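Local coordinates for vitamin B12-binding protein (Vibrio cholerae O395, PDB 5YSC) that binds vitamin B12 in the periplasm and probably delivers it to the BtuC subunits of the BtuCD transporter for import, at residues Lys109-Ile114 with Ser176-Leu181; Arg139-Asp144 with Thr254-Glu259; Ile155-Gln160 with Val210-Glu215; Gln238-Asn243 with Cys262-Ile267. One frame throughout, in Å; residues are numbered along the deposited sequence.

Contact 1: Lys109-Ile114 with Ser176-Leu181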
# COMPACT_ATOMS: atom_id res chain seq x y z
N LYS A 109 2.75 -8.03 -0.30
CA LYS A 109 2.13 -8.47 -1.55
C LYS A 109 0.65 -8.85 -1.46
O LYS A 109 -0.12 -8.56 -2.37
CB LYS A 109 2.90 -9.66 -2.14
CG LYS A 109 2.44 -10.05 -3.53
CD LYS A 109 2.88 -11.44 -3.89
CE LYS A 109 3.65 -11.45 -5.19
NZ LYS A 109 4.39 -10.17 -5.40
N THR A 110 0.26 -9.51 -0.38
CA THR A 110 -1.10 -10.01 -0.20
C THR A 110 -1.80 -9.29 0.94
O THR A 110 -1.18 -8.68 1.80
CB THR A 110 -1.13 -11.51 0.11
OG1 THR A 110 -0.71 -11.72 1.45
CG2 THR A 110 -0.25 -12.28 -0.83
N LEU A 111 -3.14 -9.46 0.96
CA LEU A 111 -3.95 -8.87 2.03
C LEU A 111 -3.77 -9.62 3.34
O LEU A 111 -3.71 -9.02 4.40
CB LEU A 111 -5.43 -8.88 1.63
CG LEU A 111 -5.77 -7.83 0.57
CD1 LEU A 111 -7.04 -8.22 -0.11
CD2 LEU A 111 -5.87 -6.40 1.20
N ASP A 112 -3.67 -10.94 3.28
CA ASP A 112 -3.48 -11.67 4.53
C ASP A 112 -2.14 -11.32 5.17
O ASP A 112 -2.02 -11.37 6.39
CB ASP A 112 -3.61 -13.18 4.27
CG ASP A 112 -5.03 -13.59 3.84
OD1 ASP A 112 -5.91 -13.76 4.68
OD2 ASP A 112 -5.27 -13.70 2.64
N GLU A 113 -1.14 -10.92 4.37
CA GLU A 113 0.15 -10.53 4.93
C GLU A 113 0.06 -9.32 5.86
O GLU A 113 0.93 -9.11 6.72
CB GLU A 113 1.15 -10.25 3.79
CG GLU A 113 1.78 -11.55 3.25
CD GLU A 113 2.68 -11.39 2.04
OE1 GLU A 113 2.70 -10.36 1.32
OE2 GLU A 113 3.36 -12.40 1.75
N ILE A 114 -0.96 -8.47 5.69
CA ILE A 114 -1.09 -7.33 6.59
C ILE A 114 -1.35 -7.83 8.00
O ILE A 114 -0.74 -7.38 8.96
CB ILE A 114 -2.20 -6.37 6.11
CG1 ILE A 114 -1.83 -5.80 4.73
CG2 ILE A 114 -2.39 -5.24 7.10
CD1 ILE A 114 -2.92 -5.03 4.05
N SER A 176 -1.88 -4.73 -6.44
CA SER A 176 -2.64 -5.60 -7.35
C SER A 176 -3.67 -6.46 -6.62
O SER A 176 -4.81 -6.61 -7.08
CB SER A 176 -1.67 -6.51 -8.13
OG SER A 176 -0.91 -5.74 -9.04
N GLU A 177 -3.28 -7.04 -5.48
CA GLU A 177 -4.12 -7.96 -4.73
C GLU A 177 -5.41 -7.30 -4.22
O GLU A 177 -6.41 -7.98 -4.01
CB GLU A 177 -3.29 -8.48 -3.58
CG GLU A 177 -3.74 -9.74 -3.02
CD GLU A 177 -3.07 -10.88 -3.69
OE1 GLU A 177 -2.98 -10.83 -4.93
OE2 GLU A 177 -2.61 -11.79 -2.97
N VAL A 178 -5.39 -6.01 -3.95
CA VAL A 178 -6.62 -5.34 -3.54
C VAL A 178 -7.68 -5.48 -4.62
O VAL A 178 -8.85 -5.81 -4.34
CB VAL A 178 -6.34 -3.85 -3.24
CG1 VAL A 178 -7.64 -3.14 -2.99
CG2 VAL A 178 -5.38 -3.74 -2.04
N PHE A 179 -7.30 -5.16 -5.87
CA PHE A 179 -8.21 -5.24 -7.00
C PHE A 179 -8.66 -6.68 -7.24
O PHE A 179 -9.84 -6.95 -7.49
CB PHE A 179 -7.54 -4.65 -8.25
CG PHE A 179 -7.19 -3.21 -8.11
CD1 PHE A 179 -8.13 -2.22 -8.40
CD2 PHE A 179 -5.94 -2.82 -7.65
CE1 PHE A 179 -7.83 -0.88 -8.27
CE2 PHE A 179 -5.63 -1.47 -7.54
CZ PHE A 179 -6.61 -0.49 -7.83
N SER A 180 -7.74 -7.64 -7.11
CA SER A 180 -8.05 -9.03 -7.46
C SER A 180 -9.13 -9.62 -6.56
O SER A 180 -9.90 -10.47 -7.01
CB SER A 180 -6.79 -9.90 -7.40
OG SER A 180 -5.80 -9.38 -8.25
N LEU A 181 -9.20 -9.21 -5.28
CA LEU A 181 -10.26 -9.69 -4.41
C LEU A 181 -11.64 -9.47 -5.04
O LEU A 181 -12.54 -10.31 -4.90
CB LEU A 181 -10.15 -9.00 -3.05
CG LEU A 181 -11.07 -9.43 -1.91
CD1 LEU A 181 -10.46 -9.09 -0.56
CD2 LEU A 181 -12.46 -8.81 -2.02
O HOH W 1 -0.41 -7.16 -4.77
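Glu177 lays its aliphatic part over the backbone of Lys109 and Thr110, its CB lying 3.4 Å from Lys109 O. The chain then bends at chi2 (91°), which places CD beside Thr110; the two side chains point the same way, and Glu177 OE2 sits 3.2 Å from the Thr110 methyl CG2. Water 1 bridges the backbones, donating to Lys109 O (2.8 Å) and accepting from Glu177 N in the first turn of helix 176-181. Deeper in, Leu111 crosses Leu181 at about a right angle, Leu111 CD1 lying 3.6 Å from Leu181 CD1, while the other branch, Leu111 CD2, rests against Val178 CG2. In the two-lobed fold of this binding-protein family, the segment 109-114 leaves the last strand of the first lobe's sheet and enters helix 112-122, so here that exit meets a helix of the second lobe. The turn is set by a capping box: Glu113 N donates to Thr110 OG1 (3.1 Å), and Thr110 N returns a bond to Glu113 OE1 from above the carboxylate plane. The same OE1 takes a second bond from Lys109 N at 2.8 Å, met nearly along its C-O axis. Thr254 of helix 254-267 and Trp174 also pack on Leu111.

Contact 2: Arg139-Asp144 with Thr254-Glu259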
# COMPACT_ATOMS: atom_id res chain seq x y z
N ARG A 139 -8.46 -9.78 10.28
CA ARG A 139 -8.80 -11.03 9.62
C ARG A 139 -10.30 -11.20 9.49
O ARG A 139 -10.81 -11.66 8.45
CB ARG A 139 -8.18 -12.19 10.40
CG ARG A 139 -6.66 -12.22 10.30
CD ARG A 139 -6.04 -13.57 10.70
NE ARG A 139 -4.59 -13.59 10.42
CZ ARG A 139 -3.63 -13.50 11.34
NH1 ARG A 139 -3.92 -13.43 12.63
NH2 ARG A 139 -2.36 -13.54 10.95
N GLN A 140 -11.04 -10.85 10.53
CA GLN A 140 -12.49 -11.00 10.47
C GLN A 140 -13.09 -10.05 9.45
O GLN A 140 -13.90 -10.45 8.62
CB GLN A 140 -13.12 -10.80 11.85
CG GLN A 140 -14.62 -11.12 11.83
CD GLN A 140 -14.90 -12.51 11.27
OE1 GLN A 140 -15.78 -12.70 10.41
NE2 GLN A 140 -14.11 -13.48 11.73
N ARG A 141 -12.66 -8.78 9.45
CA ARG A 141 -13.20 -7.85 8.45
C ARG A 141 -12.80 -8.28 7.04
O ARG A 141 -13.58 -8.16 6.10
CB ARG A 141 -12.73 -6.42 8.74
CG ARG A 141 -13.34 -5.41 7.78
CD ARG A 141 -12.96 -3.99 8.13
NE ARG A 141 -13.51 -3.06 7.12
CZ ARG A 141 -13.06 -1.83 6.89
NH1 ARG A 141 -12.04 -1.32 7.57
NH2 ARG A 141 -13.60 -1.09 5.95
N LEU A 142 -11.58 -8.81 6.88
CA LEU A 142 -11.17 -9.26 5.56
C LEU A 142 -12.05 -10.40 5.10
O LEU A 142 -12.43 -10.47 3.92
CB LEU A 142 -9.70 -9.70 5.57
CG LEU A 142 -9.16 -10.30 4.27
CD1 LEU A 142 -9.29 -9.40 3.08
CD2 LEU A 142 -7.69 -10.63 4.44
N GLN A 143 -12.40 -11.29 6.03
CA GLN A 143 -13.34 -12.36 5.74
C GLN A 143 -14.70 -11.80 5.34
O GLN A 143 -15.32 -12.25 4.37
CB GLN A 143 -13.46 -13.26 6.97
CG GLN A 143 -14.55 -14.32 6.90
CD GLN A 143 -14.40 -15.28 5.75
OE1 GLN A 143 -13.29 -15.53 5.27
NE2 GLN A 143 -15.52 -15.83 5.29
N ASP A 144 -15.17 -10.81 6.09
CA ASP A 144 -16.45 -10.20 5.75
C ASP A 144 -16.41 -9.62 4.35
O ASP A 144 -17.35 -9.80 3.57
CB ASP A 144 -16.80 -9.12 6.77
CG ASP A 144 -17.09 -9.67 8.16
OD1 ASP A 144 -17.42 -10.87 8.28
OD2 ASP A 144 -16.97 -8.88 9.13
N THR A 254 -6.15 -0.46 4.55
CA THR A 254 -6.36 -1.08 3.25
C THR A 254 -7.73 -1.73 3.16
O THR A 254 -8.28 -1.81 2.08
CB THR A 254 -5.24 -2.09 2.96
OG1 THR A 254 -3.97 -1.44 3.17
CG2 THR A 254 -5.30 -2.64 1.53
N LEU A 255 -8.34 -2.12 4.28
CA LEU A 255 -9.68 -2.65 4.14
C LEU A 255 -10.70 -1.58 3.74
O LEU A 255 -11.68 -1.91 3.08
CB LEU A 255 -10.09 -3.36 5.42
CG LEU A 255 -9.15 -4.54 5.71
CD1 LEU A 255 -9.67 -5.29 6.95
CD2 LEU A 255 -8.94 -5.50 4.54
N ASP A 256 -10.44 -0.28 4.03
CA ASP A 256 -11.25 0.76 3.40
C ASP A 256 -10.95 0.89 1.91
O ASP A 256 -11.84 1.16 1.11
CB ASP A 256 -11.04 2.12 4.09
CG ASP A 256 -11.76 2.22 5.45
OD1 ASP A 256 -12.81 1.57 5.63
OD2 ASP A 256 -11.28 2.91 6.34
N ALA A 257 -9.70 0.69 1.49
CA ALA A 257 -9.45 0.62 0.06
C ALA A 257 -10.17 -0.55 -0.58
O ALA A 257 -10.64 -0.44 -1.72
CB ALA A 257 -7.96 0.52 -0.23
N VAL A 258 -10.17 -1.72 0.07
CA VAL A 258 -10.95 -2.85 -0.44
C VAL A 258 -12.39 -2.45 -0.64
O VAL A 258 -12.97 -2.67 -1.70
CB VAL A 258 -10.81 -4.07 0.48
CG1 VAL A 258 -11.83 -5.13 0.11
CG2 VAL A 258 -9.39 -4.63 0.37
N GLU A 259 -13.00 -1.85 0.36
CA GLU A 259 -14.39 -1.40 0.20
C GLU A 259 -14.52 -0.43 -0.98
O GLU A 259 -15.47 -0.52 -1.78
CB GLU A 259 -14.86 -0.79 1.54
CG GLU A 259 -16.26 -1.05 1.90
CD GLU A 259 -16.60 -0.56 3.29
OE1 GLU A 259 -16.14 -1.18 4.29
OE2 GLU A 259 -17.36 0.45 3.38
O HOH W 2 -10.80 1.26 8.70
O HOH W 3 -16.25 -3.78 5.67
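Arg141 reaches from helix 128-148 to Leu255, Asp256 and Glu259 on helix 254-267. Helix 128-148 is the long helix that spans the two lobes in this binding-protein family, and helix 254-267 is the C-terminal helix; their segments run nearly parallel, 7° apart, with axes 10.7 Å from each other. The charged interaction is a three-residue salt-bridge network centred on one nitrogen. Arg141 NH2 donates to Asp256 OD1 at 2.8 Å in an almost straight bond (173° at the hydrogen), and to Glu259 OE1 at 3.0 Å. Both oxygens lie near the guanidinium plane, at its edge, but each carboxylate is turned steeply against that plane and receives the N-H from above its own. The shared guanidinium would be expected to help keep the two neighbouring acids ionised.

The apolar interaction lies under the same side chain. CG of Arg141 is anti to the backbone N (chi1 -176°) and the chain stays extended as far as NE, sliding past Leu255 in the opposite direction. Leu255 CD1 touches Arg141 CB at 3.7 Å, and Leu255 CB covers one face of the guanidinium, offset toward its rim, 3.5 Å from Arg141 NH1. The other branch, Leu255 CD2, meets Leu142 CD1 at 4.2 Å, these side chains crossing at about a right angle; Phe138 and Leu145 of helix 128-148 also pack on Leu255.

Water completes the grip. Water 2 bridges Asp256 OD2 and, weakly, Arg141 NH1, while water 3 accepts from Arg141 NE (3.2 Å) and donates to Glu259 OE1 (2.9 Å).

Contact 3: Ile155-Gln160 with Val210-Glu215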
# COMPACT_ATOMS: atom_id res chain seq x y z
N ILE A 155 -13.62 -7.51 -13.96
CA ILE A 155 -13.60 -6.23 -14.65
C ILE A 155 -12.16 -5.85 -14.95
O ILE A 155 -11.31 -5.95 -14.09
CB ILE A 155 -14.22 -5.12 -13.78
CG1 ILE A 155 -15.65 -5.48 -13.39
CG2 ILE A 155 -14.17 -3.81 -14.52
CD1 ILE A 155 -16.65 -5.18 -14.46
N ARG A 156 -11.92 -5.42 -16.18
CA ARG A 156 -10.59 -4.99 -16.60
C ARG A 156 -10.37 -3.53 -16.22
O ARG A 156 -11.05 -2.64 -16.74
CB ARG A 156 -10.42 -5.19 -18.11
CG ARG A 156 -10.66 -6.64 -18.52
CD ARG A 156 -10.73 -6.81 -20.05
NE ARG A 156 -9.49 -6.35 -20.66
CZ ARG A 156 -9.35 -5.28 -21.44
NH1 ARG A 156 -10.41 -4.56 -21.79
NH2 ARG A 156 -8.14 -4.97 -21.90
N TYR A 157 -9.39 -3.27 -15.36
CA TYR A 157 -9.12 -1.92 -14.89
C TYR A 157 -7.70 -1.47 -15.25
O TYR A 157 -6.78 -2.26 -15.46
CB TYR A 157 -9.34 -1.82 -13.35
CG TYR A 157 -8.26 -2.48 -12.56
CD1 TYR A 157 -8.34 -3.83 -12.23
CD2 TYR A 157 -7.12 -1.76 -12.17
CE1 TYR A 157 -7.32 -4.46 -11.53
CE2 TYR A 157 -6.10 -2.38 -11.49
CZ TYR A 157 -6.22 -3.73 -11.16
OH TYR A 157 -5.23 -4.40 -10.50
N PHE A 158 -7.57 -0.15 -15.31
CA PHE A 158 -6.30 0.55 -15.33
C PHE A 158 -6.19 1.36 -14.05
O PHE A 158 -7.12 2.12 -13.73
CB PHE A 158 -6.28 1.45 -16.56
CG PHE A 158 -5.12 2.38 -16.61
CD1 PHE A 158 -3.83 1.91 -16.43
CD2 PHE A 158 -5.31 3.73 -16.86
CE1 PHE A 158 -2.75 2.76 -16.51
CE2 PHE A 158 -4.24 4.59 -16.90
CZ PHE A 158 -2.95 4.10 -16.72
N TYR A 159 -5.08 1.21 -13.30
CA TYR A 159 -4.82 2.06 -12.13
C TYR A 159 -3.56 2.88 -12.34
O TYR A 159 -2.45 2.33 -12.40
CB TYR A 159 -4.68 1.24 -10.84
CG TYR A 159 -4.32 2.12 -9.64
CD1 TYR A 159 -4.98 3.30 -9.39
CD2 TYR A 159 -3.29 1.76 -8.79
CE1 TYR A 159 -4.65 4.10 -8.31
CE2 TYR A 159 -2.95 2.53 -7.70
CZ TYR A 159 -3.62 3.71 -7.47
OH TYR A 159 -3.27 4.48 -6.39
N GLN A 160 -3.77 4.18 -12.40
CA GLN A 160 -2.75 5.19 -12.61
C GLN A 160 -2.17 5.70 -11.27
O GLN A 160 -2.91 6.23 -10.44
CB GLN A 160 -3.43 6.33 -13.36
CG GLN A 160 -2.55 7.19 -14.10
CD GLN A 160 -3.33 8.09 -15.00
OE1 GLN A 160 -4.59 8.08 -15.03
NE2 GLN A 160 -2.61 8.87 -15.77
N VAL A 210 -12.59 0.30 -16.59
CA VAL A 210 -12.54 1.27 -15.50
C VAL A 210 -11.14 1.86 -15.46
O VAL A 210 -10.16 1.13 -15.64
CB VAL A 210 -12.86 0.61 -14.15
CG1 VAL A 210 -12.73 1.64 -13.06
CG2 VAL A 210 -14.24 -0.01 -14.14
N ILE A 211 -11.04 3.17 -15.24
CA ILE A 211 -9.78 3.85 -14.93
C ILE A 211 -9.82 4.37 -13.50
O ILE A 211 -10.73 5.12 -13.14
CB ILE A 211 -9.50 4.98 -15.92
CG1 ILE A 211 -9.27 4.38 -17.32
CG2 ILE A 211 -8.28 5.76 -15.48
CD1 ILE A 211 -9.21 5.40 -18.45
N PHE A 212 -8.83 3.99 -12.71
CA PHE A 212 -8.63 4.52 -11.37
C PHE A 212 -7.46 5.49 -11.35
O PHE A 212 -6.42 5.22 -11.97
CB PHE A 212 -8.39 3.39 -10.37
CG PHE A 212 -9.61 2.55 -10.09
CD1 PHE A 212 -10.78 3.11 -9.61
CD2 PHE A 212 -9.60 1.20 -10.38
CE1 PHE A 212 -11.85 2.35 -9.36
CE2 PHE A 212 -10.70 0.41 -10.15
CZ PHE A 212 -11.84 0.99 -9.64
N THR A 213 -7.62 6.59 -10.63
CA THR A 213 -6.61 7.64 -10.61
C THR A 213 -6.61 8.28 -9.21
O THR A 213 -7.08 7.68 -8.24
CB THR A 213 -6.88 8.63 -11.77
OG1 THR A 213 -5.78 9.56 -11.91
CG2 THR A 213 -8.22 9.41 -11.52
N SER A 214 -6.09 9.51 -9.11
CA SER A 214 -5.95 10.22 -7.85
C SER A 214 -7.08 11.24 -7.68
O SER A 214 -7.72 11.68 -8.63
CB SER A 214 -4.60 10.94 -7.79
OG SER A 214 -4.56 11.99 -8.75
N GLU A 215 -7.29 11.63 -6.42
CA GLU A 215 -8.27 12.67 -6.14
C GLU A 215 -7.84 13.96 -6.80
O GLU A 215 -8.68 14.72 -7.30
CB GLU A 215 -8.42 12.80 -4.62
CG GLU A 215 -8.92 11.49 -4.01
CD GLU A 215 -9.09 11.52 -2.49
OE1 GLU A 215 -8.76 10.49 -1.85
OE2 GLU A 215 -9.57 12.54 -1.94
O HOH W 4 -4.72 6.90 -6.19
O HOH W 5 -6.08 10.35 -14.44
O HOH W 6 -2.91 9.43 -10.97
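The Tyr159 ring turns its edge to Phe212, whose carbonyl carbon lies in the ring plane together with water 4; Tyr159 CD1 is 3.5 Å from Phe212 CB. Val210 CG1 covers one face of the Phe212 ring near its rim, and Tyr157 CB approaches Phe212 CE2 obliquely at 4.1 Å. The strands 155-159 and 210-213 are the two central, parallel neighbours of the second lobe's four-stranded sheet, whose strand order is 2-1-3-4. Tyr157, Tyr159, Val210 and Phe212 share one face, where Phe179 of helix 176-181 stacks on Tyr157 and helix 254-267 packs on Phe212; Phe158 and Ile211 meet on the other.

Phe158 bonds both ways across the strands, its N donating to Val210 O (2.9 Å) and its O accepting from Phe212 N (2.7 Å, 177° at the hydrogen). Gln160 N extends the register to Phe212 O, whereas Val210 N to Arg156 O is weak at 3.3 Å.

Tyr159 OH bonds Asn248 and water 4; the nearest atoms of the Tyr159 side chain and bound cyanocobalamin are about 6 Å apart. Gln160 OE1 accepts from Trp224 and from water 5 (2.8 Å), which in turn accepts from Thr213 OG1 at 2.7 Å.

Contact 4: Gln238-Asn243 with Cys262-Ile267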
# COMPACT_ATOMS: atom_id res chain seq x y z
N GLN A 238 -16.72 6.03 -15.71
CA GLN A 238 -16.03 5.09 -14.84
C GLN A 238 -14.55 5.42 -14.72
O GLN A 238 -13.69 4.54 -14.75
CB GLN A 238 -16.25 3.66 -15.32
CG GLN A 238 -17.73 3.30 -15.35
CD GLN A 238 -18.04 1.83 -15.67
OE1 GLN A 238 -19.14 1.36 -15.39
NE2 GLN A 238 -17.08 1.12 -16.25
N VAL A 239 -14.26 6.71 -14.58
CA VAL A 239 -12.95 7.18 -14.16
C VAL A 239 -13.14 7.69 -12.75
O VAL A 239 -13.88 8.66 -12.53
CB VAL A 239 -12.39 8.26 -15.08
CG1 VAL A 239 -11.01 8.66 -14.63
CG2 VAL A 239 -12.38 7.75 -16.52
N TRP A 240 -12.47 7.04 -11.79
CA TRP A 240 -12.66 7.36 -10.38
C TRP A 240 -11.33 7.50 -9.66
O TRP A 240 -10.36 6.79 -9.95
CB TRP A 240 -13.48 6.27 -9.69
CG TRP A 240 -14.87 6.12 -10.17
CD1 TRP A 240 -15.85 7.06 -10.11
CD2 TRP A 240 -15.50 4.93 -10.71
NE1 TRP A 240 -17.04 6.55 -10.60
CE2 TRP A 240 -16.85 5.25 -10.96
CE3 TRP A 240 -15.05 3.63 -10.98
CZ2 TRP A 240 -17.75 4.32 -11.49
CZ3 TRP A 240 -15.94 2.70 -11.49
CH2 TRP A 240 -17.28 3.05 -11.74
N ALA A 241 -11.30 8.42 -8.71
CA ALA A 241 -10.18 8.50 -7.79
C ALA A 241 -10.26 7.42 -6.73
O ALA A 241 -11.35 7.10 -6.25
CB ALA A 241 -10.16 9.84 -7.09
N LEU A 242 -9.09 6.92 -6.30
CA LEU A 242 -8.97 6.06 -5.15
C LEU A 242 -8.11 6.76 -4.11
O LEU A 242 -7.23 7.55 -4.46
CB LEU A 242 -8.32 4.72 -5.52
CG LEU A 242 -9.18 3.90 -6.49
CD1 LEU A 242 -8.42 2.64 -6.94
CD2 LEU A 242 -10.54 3.52 -5.90
N ASN A 243 -8.38 6.48 -2.83
CA ASN A 243 -7.56 7.00 -1.75
C ASN A 243 -6.22 6.26 -1.71
O ASN A 243 -6.14 5.06 -1.40
CB ASN A 243 -8.32 6.89 -0.43
CG ASN A 243 -7.55 7.43 0.74
OD1 ASN A 243 -6.38 7.18 0.90
ND2 ASN A 243 -8.24 8.16 1.59
N CYS A 262 -13.85 -2.27 -4.39
CA CYS A 262 -14.89 -3.27 -4.62
C CYS A 262 -16.24 -2.63 -4.90
O CYS A 262 -17.01 -3.12 -5.74
CB CYS A 262 -14.99 -4.17 -3.41
SG CYS A 262 -13.86 -5.55 -3.32
N THR A 263 -16.55 -1.54 -4.21
CA THR A 263 -17.80 -0.84 -4.51
C THR A 263 -17.79 -0.29 -5.94
O THR A 263 -18.78 -0.43 -6.67
CB THR A 263 -18.03 0.29 -3.50
OG1 THR A 263 -18.26 -0.27 -2.20
CG2 THR A 263 -19.25 1.18 -3.94
N TYR A 264 -16.68 0.32 -6.36
CA TYR A 264 -16.57 0.83 -7.72
C TYR A 264 -16.61 -0.28 -8.77
O TYR A 264 -17.26 -0.13 -9.82
CB TYR A 264 -15.29 1.64 -7.87
CG TYR A 264 -15.40 3.09 -7.40
CD1 TYR A 264 -16.45 3.90 -7.84
CD2 TYR A 264 -14.43 3.66 -6.57
CE1 TYR A 264 -16.56 5.21 -7.44
CE2 TYR A 264 -14.55 4.99 -6.17
CZ TYR A 264 -15.61 5.76 -6.61
OH TYR A 264 -15.76 7.06 -6.22
N LEU A 265 -15.86 -1.37 -8.57
CA LEU A 265 -15.96 -2.48 -9.51
C LEU A 265 -17.34 -3.10 -9.52
O LEU A 265 -17.75 -3.63 -10.56
CB LEU A 265 -14.89 -3.52 -9.19
CG LEU A 265 -13.62 -3.46 -10.04
CD1 LEU A 265 -13.30 -2.10 -10.64
CD2 LEU A 265 -12.40 -4.02 -9.29
N LYS A 266 -18.08 -3.03 -8.41
CA LYS A 266 -19.48 -3.46 -8.43
C LYS A 266 -20.32 -2.56 -9.32
O LYS A 266 -21.09 -3.05 -10.16
CB LYS A 266 -20.05 -3.47 -7.02
CG LYS A 266 -21.41 -4.10 -6.94
CD LYS A 266 -21.89 -4.01 -5.54
CE LYS A 266 -23.16 -4.75 -5.37
NZ LYS A 266 -23.75 -4.48 -4.02
N ILE A 267 -20.20 -1.24 -9.14
CA ILE A 267 -20.90 -0.29 -10.02
C ILE A 267 -20.61 -0.59 -11.48
O ILE A 267 -21.50 -0.50 -12.34
CB ILE A 267 -20.53 1.15 -9.64
CG1 ILE A 267 -21.05 1.44 -8.23
CG2 ILE A 267 -21.10 2.14 -10.61
CD1 ILE A 267 -20.57 2.74 -7.62
O HOH W 7 -13.69 8.39 -5.64
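Trp240 and Tyr264 stack face to face in an offset pair: the five-membered ring of the indole and the phenol ring have centroids 3.9 Å apart and planes inclined by 18°. The Trp240 methylene joins in, CB standing 3.8 Å from the centroid of the Tyr264 ring, over its face, as a CH-pi contact. With Trp240 CG anti to its carbonyl carbon (chi1 -65°), that atom lies over the Tyr264 face toward the rim, beside CE1. The far face of the indole is covered near its rim by Gln238 CA, so the ring is sandwiched between the backbone of Gln238, just before the strand, and Tyr264 of the helix.

Apolar contacts extend the stack in two directions. Ile267 CG2, one turn beyond Tyr264, approaches the six-membered end of the indole obliquely, 4.1 Å from Trp240 CH2. Leu242 CD2 touches Tyr264 CD2 at 3.9 Å, the two side chains sliding past each other in opposite directions. Strand 239-241 is an edge strand of the second lobe's parallel sheet, and helix 254-267, running back against it at 168°, is the C-terminal helix that packs on the sheet face bearing Val210 and Phe212. The disulfide Cys262-Cys182 ties this helix to the chain just after helix 176-181.

Polar linkage passes through solvent: water 7 donates to Ala241 O at 2.7 Å and also binds Tyr264 OH, joining the strand backbone to the hydroxyl end of the stacked ring. Gln238 OE1, on the flank near Ile267, accepts from Gln271 NE2, and Asn243 N donates to Gln260 OE1 of the C-terminal helix.

How the contacts relate
From the N terminus, the chain completes the first lobe's sheet before contact 1 opens at 109-114; it closes across 61 residues, joining the exit from that sheet to helix 176-181 of the second lobe. Contact 2 opens inside that loop and closes near the C terminus, so the two cross; it ties the lobe-spanning helix 128-148 to the C-terminal helix. Contact 3, pairing the second lobe's central strands, nests within the loop of contact 2 and crosses contact 1. Contact 4, a short closure over 18 residues, follows contacts 1 and 3 in series, crosses contact 2 and fastens their shared helix 254-267 to edge strand 239-241. Phe179 of contact 1 touches contacts 3 and 4.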